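PDB 2IX4: 3-oxoacyl-[acyl-carrier-protein] synthase, mitochondrial from Arabidopsis thaliana, which catalyses the condensation steps of mitochondrial fatty acid synthesis, lengthening acyl chains by two carbons taken from malonyl-ACP. Local coordinates for residues A[237-242]-A[319-324]. Sequence-based numbering, arbitrary orientation. Where two conformers were deposited one is given.
Sequences RPFDCD and AHATST. With K (potassium ion), chain D.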
ATOM      1  N   ARG A 237     -12.468  24.915  -5.404  1.00 21.28           N
ATOM      2  CA  ARG A 237     -11.905  26.109  -6.030  1.00 20.93           C
ATOM      3  C   ARG A 237     -10.410  26.243  -5.739  1.00 20.58           C
ATOM      4  O   ARG A 237     -10.003  27.106  -4.955  1.00 20.14           O
ATOM      5  CB  ARG A 237     -12.670  27.361  -5.573  1.00 21.23           C
ATOM      6  CG  ARG A 237     -12.896  27.451  -4.065  1.00 21.88           C
ATOM      7  CD  ARG A 237     -13.720  28.664  -3.680  1.00 23.94           C
ATOM      8  NE  ARG A 237     -15.027  28.634  -4.319  1.00 25.45           N
ATOM      9  CZ  ARG A 237     -15.517  29.596  -5.092  1.00 25.91           C
ATOM     10  NH1 ARG A 237     -14.827  30.710  -5.321  1.00 26.47           N
ATOM     11  NH2 ARG A 237     -16.718  29.446  -5.624  1.00 26.31           N
ATOM     12  N   PRO A 238      -9.581  25.389  -6.374  1.00 20.23           N
ATOM     13  CA  PRO A 238      -8.142  25.440  -6.123  1.00 20.12           C
ATOM     14  C   PRO A 238      -7.558  26.822  -6.428  1.00 20.00           C
ATOM     15  O   PRO A 238      -7.912  27.431  -7.439  1.00 20.05           O
ATOM     16  CB  PRO A 238      -7.577  24.397  -7.092  1.00 20.10           C
ATOM     17  CG  PRO A 238      -8.718  23.472  -7.371  1.00 20.08           C
ATOM     18  CD  PRO A 238      -9.930  24.351  -7.363  1.00 20.12           C
ATOM     19  N   PHE A 239      -6.694  27.307  -5.536  1.00 20.08           N
ATOM     20  CA  PHE A 239      -5.999  28.602  -5.671  1.00 19.95           C
ATOM     21  C   PHE A 239      -6.869  29.861  -5.467  1.00 20.12           C
ATOM     22  O   PHE A 239      -6.359  30.983  -5.545  1.00 20.07           O
ATOM     23  CB  PHE A 239      -5.238  28.706  -7.008  1.00 19.90           C
ATOM     24  CG  PHE A 239      -4.213  27.617  -7.236  1.00 19.87           C
ATOM     25  CD1 PHE A 239      -4.283  26.815  -8.373  1.00 19.48           C
ATOM     26  CD2 PHE A 239      -3.165  27.412  -6.338  1.00 19.32           C
ATOM     27  CE1 PHE A 239      -3.337  25.818  -8.608  1.00 18.89           C
ATOM     28  CE2 PHE A 239      -2.213  26.415  -6.565  1.00 18.93           C
ATOM     29  CZ  PHE A 239      -2.300  25.619  -7.703  1.00 18.94           C
ATOM     30  N   ASP A 240      -8.164  29.676  -5.208  1.00 20.21           N
ATOM     31  CA  ASP A 240      -9.089  30.795  -4.977  1.00 20.34           C
ATOM     32  C   ASP A 240      -9.056  31.257  -3.520  1.00 20.49           C
ATOM     33  O   ASP A 240      -8.881  30.450  -2.616  1.00 20.47           O
ATOM     34  CB  ASP A 240     -10.519  30.404  -5.367  1.00 20.22           C
ATOM     35  CG  ASP A 240     -11.481  31.582  -5.324  1.00 20.71           C
ATOM     36  OD1 ASP A 240     -11.452  32.406  -6.260  1.00 20.99           O
ATOM     37  OD2 ASP A 240     -12.263  31.682  -4.353  1.00 20.59           O
ATOM     38  N   CYS A 241      -9.243  32.557  -3.300  1.00 20.82           N
ATOM     39  CA  CYS A 241      -9.215  33.135  -1.951  1.00 21.24           C
ATOM     40  C   CYS A 241     -10.288  32.575  -1.013  1.00 21.33           C
ATOM     41  O   CYS A 241     -10.117  32.584   0.208  1.00 21.41           O
ATOM     42  CB  CYS A 241      -9.332  34.658  -2.019  1.00 21.26           C
ATOM     43  SG  CYS A 241      -7.807  35.499  -2.501  1.00 22.69           S
ATOM     44  N   ASP A 242     -11.386  32.091  -1.585  1.00 21.40           N
ATOM     45  CA  ASP A 242     -12.507  31.597  -0.787  1.00 21.58           C
ATOM     46  C   ASP A 242     -12.581  30.077  -0.616  1.00 21.13           C
ATOM     47  O   ASP A 242     -13.594  29.560  -0.142  1.00 21.11           O
ATOM     48  CB  ASP A 242     -13.828  32.148  -1.326  1.00 21.89           C
ATOM     49  CG  ASP A 242     -14.264  33.394  -0.597  1.00 23.45           C
ATOM     50  OD1 ASP A 242     -14.732  33.269   0.558  1.00 24.81           O
ATOM     51  OD2 ASP A 242     -14.132  34.495  -1.175  1.00 25.35           O
ATOM     52  N   ALA A 319      -1.051  20.718 -10.849  1.00 21.39           N
ATOM     53  CA  ALA A 319      -0.824  20.872  -9.409  1.00 21.43           C
ATOM     54  C   ALA A 319      -1.682  19.917  -8.586  1.00 21.70           C
ATOM     55  O   ALA A 319      -2.729  19.452  -9.052  1.00 21.85           O
ATOM     56  CB  ALA A 319      -1.087  22.316  -8.987  1.00 21.57           C
ATOM     57  N   HIS A 320      -1.229  19.604  -7.373  1.00 21.62           N
ATOM     58  CA  HIS A 320      -2.020  18.775  -6.464  1.00 21.53           C
ATOM     59  C   HIS A 320      -3.210  19.555  -5.923  1.00 21.46           C
ATOM     60  O   HIS A 320      -4.292  18.991  -5.739  1.00 21.54           O
ATOM     61  CB  HIS A 320      -1.167  18.225  -5.311  1.00 21.51           C
ATOM     62  CG  HIS A 320      -1.929  17.341  -4.369  1.00 21.25           C
ATOM     63  ND1 HIS A 320      -2.481  16.137  -4.761  1.00 20.51           N
ATOM     64  CD2 HIS A 320      -2.243  17.491  -3.061  1.00 20.21           C
ATOM     65  CE1 HIS A 320      -3.098  15.585  -3.733  1.00 20.26           C
ATOM     66  NE2 HIS A 320      -2.968  16.385  -2.689  1.00 20.58           N
ATOM     67  N   ALA A 321      -2.984  20.850  -5.695  1.00 21.22           N
ATOM     68  CA  ALA A 321      -3.944  21.786  -5.094  1.00 21.15           C
ATOM     69  C   ALA A 321      -5.381  21.273  -5.008  1.00 21.05           C
ATOM     70  O   ALA A 321      -6.085  21.163  -6.017  1.00 20.78           O
ATOM     71  CB  ALA A 321      -3.891  23.134  -5.809  1.00 21.12           C
ATOM     72  N   THR A 322      -5.795  20.990  -3.776  1.00 21.09           N
ATOM     73  CA  THR A 322      -7.059  20.328  -3.474  1.00 21.02           C
ATOM     74  C   THR A 322      -8.184  21.298  -3.107  1.00 21.11           C
ATOM     75  O   THR A 322      -9.309  20.866  -2.859  1.00 21.06           O
ATOM     76  CB  THR A 322      -6.887  19.336  -2.303  1.00 21.28           C
ATOM     77  OG1 THR A 322      -6.457  20.047  -1.134  1.00 20.64           O
ATOM     78  CG2 THR A 322      -5.858  18.269  -2.643  1.00 21.03           C
ATOM     79  N   SER A 323      -7.876  22.596  -3.087  1.00 21.08           N
ATOM     80  CA  SER A 323      -8.804  23.657  -2.649  1.00 21.05           C
ATOM     81  C   SER A 323      -8.756  23.862  -1.129  1.00 21.18           C
ATOM     82  O   SER A 323      -9.787  24.069  -0.481  1.00 21.15           O
ATOM     83  CB  SER A 323     -10.241  23.412  -3.139  1.00 21.00           C
ATOM     84  OG  SER A 323     -11.042  24.571  -2.983  1.00 20.55           O
ATOM     85  N   THR A 324      -7.546  23.803  -0.576  0.50 21.28           N
ATOM     86  CA  THR A 324      -7.333  24.007   0.853  0.50 21.41           C
ATOM     87  C   THR A 324      -6.487  25.254   1.085  0.50 21.41           C
ATOM     88  O   THR A 324      -5.482  25.453   0.398  0.50 21.40           O
ATOM     89  CB  THR A 324      -6.657  22.784   1.507  0.50 21.54           C
ATOM     90  OG1 THR A 324      -5.400  22.526   0.867  0.50 21.71           O
ATOM     91  CG2 THR A 324      -7.546  21.560   1.374  0.50 21.52           C
TER
HETATM   92  K     K D1463      -1.596  16.483  -9.814  1.00 18.18           K
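The ring of Phe239 lies with one face against the methyl group of Ala321, a CH-pi contact in which CB sits 3.9 Å from the ring centroid, displaced toward the rim that carries CZ. That same rim meets a second methyl, with Phe239 CZ 3.7 Å from Ala319 CB at the ring edge, so two alanines of segment 319-324 meet the outer end of the ring from two directions. CG anti to the carbonyl carbon (chi1 -58°) brings the ring end to this segment although the bond to CB leaves away from it. An alanine in place of Phe239 would probably open a gap beside both methyls, leaving Ala319 CB without the ring edge and Ala321 CB with only Pro238 of this turn.

Pro238 adds its CB, 4.1 Å from Ala321 CB. Farther along, Ser323 OG, anti to its backbone N (chi1 -166°), accepts a hydrogen bond from Arg237 N at 2.8 Å. Pro238 and Phe239 are the central residues of a type II turn from Arg237 to Asp240. Its ends are joined by a salt bridge, Arg237 NH1 to Asp240 OD2 at 2.9 Å; Asp242 N reaches this oxygen from the opposite face of the carboxylate, making an Asx turn.

The same segment carries His320, predicted to be an active-site residue, whose bond to CB points away from the turn, while Ala319 O binds potassium together with Asn318, Glu368, Ser414 and Asn415. The contact is thus mainly apolar, with a buried N-H answered by a serine hydroxyl, and it joins the turn to the histidine-bearing segment without a salt bridge between them.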